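Local coordinates for Lin0861 protein (Listeria innocua, PDB 3O60) that is of unknown function but is probably a TetR-type transcriptional regulator that binds DNA as a dimer, at residues N118-V123 against R151-L156. Sequence-based numbering, arbitrary orientation.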
loop_
_atom_site.group_PDB
_atom_site.type_symbol
_atom_site.label_atom_id
_atom_site.label_comp_id
_atom_site.label_asym_id
_atom_site.label_seq_id
_atom_site.Cartn_x
_atom_site.Cartn_y
_atom_site.Cartn_z
ATOM N N ASN A 118 -3.191 11.203 -20.951
ATOM C CA ASN A 118 -3.576 10.250 -21.947
ATOM C C ASN A 118 -2.840 8.977 -21.736
ATOM O O ASN A 118 -3.209 7.947 -22.224
ATOM C CB ASN A 118 -3.329 10.803 -23.320
ATOM C CG ASN A 118 -4.349 11.802 -23.721
ATOM O OD1 ASN A 118 -5.527 11.615 -23.532
ATOM N ND2 ASN A 118 -3.900 12.876 -24.284
ATOM N N ILE A 119 -1.791 9.065 -20.957
ATOM C CA ILE A 119 -1.045 7.906 -20.527
ATOM C C ILE A 119 -1.732 7.210 -19.397
ATOM O O ILE A 119 -1.761 6.023 -19.332
ATOM C CB ILE A 119 0.289 8.313 -20.002
ATOM C CG1 ILE A 119 1.204 8.676 -21.136
ATOM C CG2 ILE A 119 0.892 7.210 -19.270
ATOM C CD1 ILE A 119 2.303 9.490 -20.705
ATOM N N PHE A 120 -2.303 7.960 -18.496
ATOM C CA PHE A 120 -2.955 7.352 -17.387
ATOM C C PHE A 120 -4.101 6.522 -17.861
ATOM O O PHE A 120 -4.290 5.432 -17.409
ATOM C CB PHE A 120 -3.460 8.441 -16.496
ATOM C CG PHE A 120 -4.219 7.961 -15.335
ATOM C CD1 PHE A 120 -3.594 7.622 -14.195
ATOM C CD2 PHE A 120 -5.555 7.876 -15.377
ATOM C CE1 PHE A 120 -4.280 7.201 -13.166
ATOM C CE2 PHE A 120 -6.217 7.468 -14.337
ATOM C CZ PHE A 120 -5.582 7.129 -13.236
ATOM N N ILE A 121 -4.862 7.052 -18.791
ATOM C CA ILE A 121 -6.075 6.428 -19.287
ATOM C C ILE A 121 -5.821 5.111 -19.999
ATOM O O ILE A 121 -6.549 4.146 -19.800
ATOM C CB ILE A 121 -6.828 7.360 -20.241
ATOM C CG1 ILE A 121 -7.526 8.468 -19.458
ATOM C CG2 ILE A 121 -7.837 6.577 -21.047
ATOM C CD1 ILE A 121 -7.062 9.843 -19.815
ATOM N N ASP A 122 -4.779 5.077 -20.802
ATOM C CA ASP A 122 -4.436 3.916 -21.584
ATOM C C ASP A 122 -4.042 2.749 -20.753
ATOM O O ASP A 122 -4.512 1.660 -20.969
ATOM C CB ASP A 122 -3.300 4.258 -22.494
ATOM C CG ASP A 122 -3.772 4.673 -23.833
ATOM O OD1 ASP A 122 -3.627 3.889 -24.796
ATOM O OD2 ASP A 122 -4.275 5.801 -23.933
ATOM N N VAL A 123 -3.145 2.985 -19.816
ATOM C CA VAL A 123 -2.701 1.989 -18.848
ATOM C C VAL A 123 -3.767 1.600 -17.835
ATOM O O VAL A 123 -3.984 0.426 -17.572
ATOM C CB VAL A 123 -1.493 2.500 -18.071
ATOM C CG1 VAL A 123 -0.661 1.345 -17.571
ATOM C CG2 VAL A 123 -0.670 3.409 -18.940
ATOM N N ARG A 151 -11.460 7.387 -17.665
ATOM C CA ARG A 151 -11.521 8.823 -17.713
ATOM C C ARG A 151 -12.250 9.372 -16.545
ATOM O O ARG A 151 -12.013 10.458 -16.106
ATOM C CB ARG A 151 -12.218 9.256 -18.972
ATOM C CG ARG A 151 -11.585 8.748 -20.185
ATOM C CD ARG A 151 -12.034 9.529 -21.345
ATOM N NE ARG A 151 -11.257 9.212 -22.509
ATOM C CZ ARG A 151 -10.355 10.018 -22.994
ATOM N NH1 ARG A 151 -9.682 9.684 -24.053
ATOM N NH2 ARG A 151 -10.142 11.158 -22.405
HETATM N N MSE A 152 -13.188 8.616 -16.071
HETATM C CA MSE A 152 -13.909 8.983 -14.861
HETATM C C MSE A 152 -13.013 8.991 -13.635
HETATM O O MSE A 152 -13.181 9.803 -12.736
HETATM C CB MSE A 152 -15.084 8.047 -14.636
HETATM C CG MSE A 152 -16.241 8.287 -15.552
HETATM SE SE MSE A 152 -17.592 6.991 -15.192
HETATM C CE MSE A 152 -18.857 8.157 -14.330
ATOM N N ILE A 153 -12.067 8.065 -13.600
ATOM C CA ILE A 153 -11.111 7.983 -12.512
ATOM C C ILE A 153 -10.230 9.223 -12.439
ATOM O O ILE A 153 -9.951 9.728 -11.363
ATOM C CB ILE A 153 -10.237 6.735 -12.652
ATOM C CG1 ILE A 153 -10.952 5.532 -12.046
ATOM C CG2 ILE A 153 -8.892 6.951 -11.998
ATOM C CD1 ILE A 153 -10.684 4.246 -12.756
ATOM N N LEU A 154 -9.782 9.705 -13.590
ATOM C CA LEU A 154 -8.966 10.907 -13.646
ATOM C C LEU A 154 -9.737 12.117 -13.151
ATOM O O LEU A 154 -9.206 12.961 -12.447
ATOM C CB LEU A 154 -8.505 11.157 -15.079
ATOM C CG LEU A 154 -7.010 11.070 -15.360
ATOM C CD1 LEU A 154 -6.612 12.064 -16.423
ATOM C CD2 LEU A 154 -6.227 11.306 -14.094
ATOM N N SER A 155 -10.999 12.203 -13.537
ATOM C CA SER A 155 -11.833 13.335 -13.172
ATOM C C SER A 155 -12.028 13.420 -11.670
ATOM O O SER A 155 -12.030 14.503 -11.102
ATOM C CB SER A 155 -13.180 13.265 -13.888
ATOM O OG SER A 155 -13.040 13.578 -15.259
ATOM N N LEU A 156 -12.155 12.271 -11.021
ATOM C CA LEU A 156 -12.328 12.243 -9.578
ATOM C C LEU A 156 -11.114 12.845 -8.902
ATOM O O LEU A 156 -11.235 13.615 -7.961
ATOM C CB LEU A 156 -12.515 10.808 -9.098
ATOM C CG LEU A 156 -13.669 10.566 -8.136
ATOM C CD1 LEU A 156 -13.445 9.311 -7.340
ATOM C CD2 LEU A 156 -13.830 11.750 -7.227
#
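The F120 ring of helix 117-134 is buried where the two helices meet, and shares the packed part of the contact with I121 and L154. Its CG lies anti to the backbone N (chi1 177°), which carries the phenyl group toward helix 144-162. L154 meets it tip to tip: CD2 sits over one face, 4.0 Å from the centroid of the F120 ring in a CH-pi contact, displaced toward the rim, while L154 CG comes 3.5 Å from F120 CD2. I153 approaches the same ring differently. Its CG2 branch, anti to its own backbone N, lies in the ring plane at the edge, 3.5 Å from F120 CZ, and the two side chains cross at about a right angle. One residue therefore takes a face and its neighbour in sequence takes the rim. I72 of helix 65-84 and I111 of helix 105-114 also touch F120, so the ring joins several helices, and F108 adds a contact to L154.

I121 closes the buried side; beyond it the contact opens toward R151. I121 CD1 stands 4.1 Å from L154 CD1, again with the side chains roughly perpendicular, and I121 CG1 lies 4.1 Å from the aliphatic CG of R151. The arginine then runs extended from CG to NE toward helix 117-134, bringing a face of its guanidinium over I121 CD1. R151 and D122 are exposed, whereas I121 is buried; D122 OD2 is 6.7 Å from R151 NH1, too far for a salt bridge, although the opposite charges may attract weakly.

The two segments pass at 9.6 Å between axes, with their directions 133° apart. Such apolar packing of inclined helices, following a probable N-terminal helix-turn-helix (helices 43-50 and 54-60), is consistent with the helical C-terminal domain of TetR-family regulators.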